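Local coordinates for protein lytic polysaccharide monooxygenase (Neurospora crassa, PDB 4QI8) that probably cleaves cellulose oxidatively at glycosidic bonds, using a single copper ion, an external electron donor and an oxygen cosubstrate, at residues N29-F43 with S150-Q162. Numbering follows the deposited sequence.
Sequences NGFVDNVNSQQIRCF and SSGAAQFYISCAQ. With NO3 (nitrate ion), chain D.
Phe-31 lays its ring flat on the side chain of Gln-155, whose CG sits 3.5 Å from the ring centroid, almost on the normal; the amide plane lies only 7° from that of the ring. Over the opposite ring face is O2 of a nitrate, probably from the crystallisation liquor, which also accepts from Phe-31 N. The ring also turns its edge toward the face of Tyr-157 in an offset edge-to-face pair, while Phe-31 CB rests over the tyrosine ring. Gln-155 is extended beyond CG, which carries OE1 to the phenol: Tyr-157 OH donates to it at 2.7 Å, from above the amide plane. Val-32 and Phe-156 form a single antiparallel, hydrogen-bonded bridge pair with two nearly straight backbone bonds, so the loop pairs briefly with strand 155-162. Past the bridge, Ile-40 CD1 sits over one face of the Phe-156 ring, 3.9 Å from its centroid, a CH-pi contact, and also meets Ile-158 CD1. Farther along, the disulfide between Cys-42 SG and Cys-160 SG (2.0 Å) ties the short, weakly bonded helix at about 39-42 to the strand, and a water links Cys-42 O with Cys-160 N. Tyr-157 completes the copper site with His-1 and His-72, and Gln-155, near His-146, is likely to bind oxygen. Stack and bond together hold the Gln-155 amide flat with OE1 toward the phenol oxygen, consistent with a second-shell residue beside copper-site Tyr-157 in an AA9 active site.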
# COMPACT_ATOMS: atom_id res chain seq x y z
N ASN A 29 12.83 -2.16 -10.77
CA ASN A 29 12.63 -2.32 -9.33
C ASN A 29 12.75 -1.00 -8.56
O ASN A 29 12.97 -1.01 -7.36
CB ASN A 29 13.61 -3.34 -8.72
CG ASN A 29 13.65 -4.61 -9.50
OD1 ASN A 29 12.61 -5.21 -9.77
ND2 ASN A 29 14.85 -5.01 -9.91
N GLY A 30 12.58 0.13 -9.25
CA GLY A 30 12.79 1.41 -8.63
C GLY A 30 11.57 1.98 -7.93
O GLY A 30 10.59 1.28 -7.69
N PHE A 31 11.66 3.25 -7.58
CA PHE A 31 10.69 3.89 -6.72
C PHE A 31 10.00 5.08 -7.38
O PHE A 31 10.39 5.55 -8.46
CB PHE A 31 11.35 4.31 -5.38
CG PHE A 31 12.59 5.16 -5.53
CD1 PHE A 31 12.50 6.53 -5.61
CD2 PHE A 31 13.86 4.58 -5.54
CE1 PHE A 31 13.63 7.32 -5.69
CE2 PHE A 31 15.00 5.38 -5.65
CZ PHE A 31 14.88 6.75 -5.72
N VAL A 32 8.95 5.53 -6.70
CA VAL A 32 8.32 6.82 -6.89
C VAL A 32 8.86 7.76 -5.82
O VAL A 32 8.90 7.38 -4.65
CB VAL A 32 6.78 6.70 -6.71
CG1 VAL A 32 6.09 8.05 -6.74
CG2 VAL A 32 6.18 5.76 -7.75
N ASP A 33 9.31 8.97 -6.19
CA ASP A 33 9.71 9.95 -5.19
C ASP A 33 8.89 11.22 -5.28
O ASP A 33 9.18 12.19 -4.59
CB ASP A 33 11.22 10.24 -5.21
CG ASP A 33 11.70 10.82 -6.52
OD1 ASP A 33 10.85 11.28 -7.32
OD2 ASP A 33 12.94 10.84 -6.75
N ASN A 34 7.82 11.19 -6.08
CA ASN A 34 6.96 12.32 -6.35
C ASN A 34 5.57 12.05 -5.76
O ASN A 34 4.76 11.34 -6.37
CB ASN A 34 6.85 12.51 -7.86
CG ASN A 34 6.11 13.76 -8.23
OD1 ASN A 34 5.56 14.46 -7.37
ND2 ASN A 34 6.11 14.08 -9.52
N VAL A 35 5.27 12.61 -4.59
CA VAL A 35 3.96 12.37 -3.99
C VAL A 35 2.82 13.01 -4.79
O VAL A 35 1.65 12.71 -4.55
CB VAL A 35 3.90 12.86 -2.53
CG1 VAL A 35 4.86 12.06 -1.66
CG2 VAL A 35 4.16 14.36 -2.44
N ASN A 36 3.15 13.86 -5.77
CA ASN A 36 2.15 14.50 -6.63
C ASN A 36 1.91 13.80 -7.96
O ASN A 36 1.08 14.24 -8.75
CB ASN A 36 2.57 15.95 -6.88
CG ASN A 36 2.78 16.71 -5.60
OD1 ASN A 36 3.86 17.22 -5.32
ND2 ASN A 36 1.75 16.76 -4.78
N SER A 37 2.64 12.72 -8.21
CA SER A 37 2.49 11.96 -9.43
C SER A 37 1.31 11.00 -9.36
O SER A 37 0.99 10.46 -8.30
CB SER A 37 3.76 11.13 -9.65
OG SER A 37 3.62 10.25 -10.75
N GLN A 38 0.69 10.74 -10.51
CA GLN A 38 -0.29 9.65 -10.58
C GLN A 38 0.33 8.32 -10.14
O GLN A 38 -0.38 7.43 -9.68
CB GLN A 38 -0.85 9.52 -12.00
CG GLN A 38 -1.64 10.73 -12.45
CD GLN A 38 -2.88 10.92 -11.61
OE1 GLN A 38 -3.74 10.04 -11.55
NE2 GLN A 38 -2.97 12.05 -10.92
N GLN A 39 1.64 8.17 -10.32
CA GLN A 39 2.31 6.94 -9.90
C GLN A 39 2.25 6.68 -8.39
O GLN A 39 2.43 5.55 -7.97
CB GLN A 39 3.76 6.92 -10.38
CG GLN A 39 3.90 6.76 -11.88
CD GLN A 39 5.35 6.75 -12.32
OE1 GLN A 39 6.17 7.50 -11.79
NE2 GLN A 39 5.68 5.88 -13.25
N ILE A 40 1.95 7.70 -7.58
CA ILE A 40 1.87 7.49 -6.13
C ILE A 40 0.69 6.58 -5.79
O ILE A 40 0.62 6.01 -4.70
CB ILE A 40 1.84 8.82 -5.34
CG1 ILE A 40 2.32 8.66 -3.89
CG2 ILE A 40 0.45 9.43 -5.38
CD1 ILE A 40 3.81 8.34 -3.77
N ARG A 41 -0.27 6.48 -6.71
CA ARG A 41 -1.46 5.70 -6.40
C ARG A 41 -1.21 4.19 -6.58
O ARG A 41 -1.14 3.46 -5.61
CB ARG A 41 -2.66 6.20 -7.26
CG ARG A 41 -3.95 5.45 -6.98
CD ARG A 41 -5.14 5.98 -7.79
NE ARG A 41 -4.83 6.13 -9.21
CZ ARG A 41 -4.60 7.26 -9.88
NH1 ARG A 41 -4.64 8.48 -9.33
NH2 ARG A 41 -4.34 7.17 -11.19
N CYS A 42 -1.02 3.77 -7.82
CA CYS A 42 -0.79 2.36 -8.16
C CYS A 42 0.45 2.16 -9.05
O CYS A 42 0.58 1.13 -9.70
CB CYS A 42 -2.03 1.71 -8.81
SG CYS A 42 -3.43 1.63 -7.69
N PHE A 43 1.34 3.15 -9.06
CA PHE A 43 2.57 3.09 -9.85
C PHE A 43 2.28 2.88 -11.34
O PHE A 43 3.01 2.15 -12.02
CB PHE A 43 3.56 2.03 -9.30
CG PHE A 43 5.04 2.41 -9.40
CD1 PHE A 43 5.51 3.30 -10.36
CD2 PHE A 43 5.96 1.85 -8.52
CE1 PHE A 43 6.85 3.64 -10.42
CE2 PHE A 43 7.29 2.18 -8.58
CZ PHE A 43 7.74 3.08 -9.52
N SER A 150 15.92 14.92 3.00
CA SER A 150 15.78 15.91 1.95
C SER A 150 14.43 15.77 1.27
O SER A 150 13.93 14.67 1.10
CB SER A 150 16.89 15.74 0.92
OG SER A 150 18.16 16.01 1.49
N SER A 151 13.86 16.89 0.85
CA SER A 151 12.60 16.85 0.13
C SER A 151 12.74 16.04 -1.14
O SER A 151 13.72 16.20 -1.90
CB SER A 151 12.12 18.25 -0.20
OG SER A 151 10.82 18.22 -0.77
N GLY A 152 11.76 15.18 -1.39
CA GLY A 152 11.74 14.35 -2.58
C GLY A 152 12.68 13.16 -2.53
O GLY A 152 12.90 12.54 -3.57
N ALA A 153 13.18 12.81 -1.34
CA ALA A 153 14.15 11.72 -1.20
C ALA A 153 13.58 10.42 -0.63
O ALA A 153 14.23 9.39 -0.71
CB ALA A 153 15.35 12.17 -0.39
N ALA A 154 12.38 10.45 -0.05
CA ALA A 154 11.70 9.23 0.36
C ALA A 154 11.41 8.38 -0.87
O ALA A 154 11.04 8.90 -1.92
CB ALA A 154 10.43 9.56 1.11
N GLN A 155 11.55 7.07 -0.73
CA GLN A 155 11.43 6.14 -1.85
C GLN A 155 10.19 5.27 -1.67
O GLN A 155 10.16 4.39 -0.81
CB GLN A 155 12.68 5.26 -1.94
CG GLN A 155 13.94 6.07 -2.18
CD GLN A 155 15.20 5.24 -2.28
OE1 GLN A 155 15.19 4.01 -2.12
NE2 GLN A 155 16.31 5.92 -2.51
N PHE A 156 9.18 5.49 -2.50
CA PHE A 156 7.93 4.73 -2.41
C PHE A 156 7.93 3.57 -3.41
O PHE A 156 8.09 3.77 -4.62
CB PHE A 156 6.71 5.63 -2.68
CG PHE A 156 6.51 6.74 -1.68
CD1 PHE A 156 7.23 7.92 -1.76
CD2 PHE A 156 5.56 6.61 -0.68
CE1 PHE A 156 7.02 8.94 -0.85
CE2 PHE A 156 5.34 7.63 0.22
CZ PHE A 156 6.08 8.79 0.13
N TYR A 157 7.73 2.36 -2.89
CA TYR A 157 7.66 1.14 -3.70
C TYR A 157 6.22 0.65 -3.59
O TYR A 157 5.77 0.31 -2.51
CB TYR A 157 8.66 0.10 -3.17
CG TYR A 157 10.09 0.59 -3.22
CD1 TYR A 157 10.87 0.41 -4.37
CD2 TYR A 157 10.68 1.24 -2.13
CE1 TYR A 157 12.17 0.86 -4.43
CE2 TYR A 157 11.99 1.69 -2.18
CZ TYR A 157 12.73 1.50 -3.34
OH TYR A 157 14.03 1.93 -3.44
N ILE A 158 5.49 0.66 -4.71
CA ILE A 158 4.03 0.60 -4.72
C ILE A 158 3.51 -0.41 -5.74
O ILE A 158 4.09 -0.55 -6.82
CB ILE A 158 3.46 2.00 -5.08
CG1 ILE A 158 3.77 3.01 -3.98
CG2 ILE A 158 1.95 1.95 -5.35
CD1 ILE A 158 3.70 4.46 -4.45
N SER A 159 2.40 -1.07 -5.41
CA SER A 159 1.56 -1.67 -6.44
C SER A 159 0.13 -1.75 -5.92
O SER A 159 -0.13 -1.49 -4.74
CB SER A 159 2.05 -3.06 -6.85
OG SER A 159 1.80 -3.98 -5.80
N CYS A 160 -0.78 -2.15 -6.81
CA CYS A 160 -2.19 -2.34 -6.45
C CYS A 160 -2.74 -3.65 -7.00
O CYS A 160 -2.60 -3.95 -8.18
CB CYS A 160 -3.05 -1.23 -7.02
SG CYS A 160 -2.73 0.37 -6.27
N ALA A 161 -3.40 -4.39 -6.11
CA ALA A 161 -4.06 -5.65 -6.44
C ALA A 161 -5.55 -5.47 -6.64
O ALA A 161 -6.18 -4.61 -6.02
CB ALA A 161 -3.80 -6.67 -5.34
N GLN A 162 -6.11 -6.29 -7.53
CA GLN A 162 -7.55 -6.35 -7.75
C GLN A 162 -8.14 -7.49 -6.95
O GLN A 162 -7.75 -8.65 -7.14
CB GLN A 162 -7.88 -6.49 -9.24
CG GLN A 162 -7.40 -5.30 -10.05
CD GLN A 162 -7.77 -5.29 -11.53
OE1 GLN A 162 -7.32 -4.41 -12.27
NE2 GLN A 162 -8.59 -6.25 -11.96
N NO3 D . 14.93 4.54 -9.45
O1 NO3 D . 15.52 5.20 -10.47
O2 NO3 D . 13.75 4.88 -8.90
O3 NO3 D . 15.57 3.46 -8.97
O HOH W 1 9.95 11.42 -1.96
O HOH W 2 15.00 10.72 -4.93
O HOH W 3 0.14 -1.64 -9.43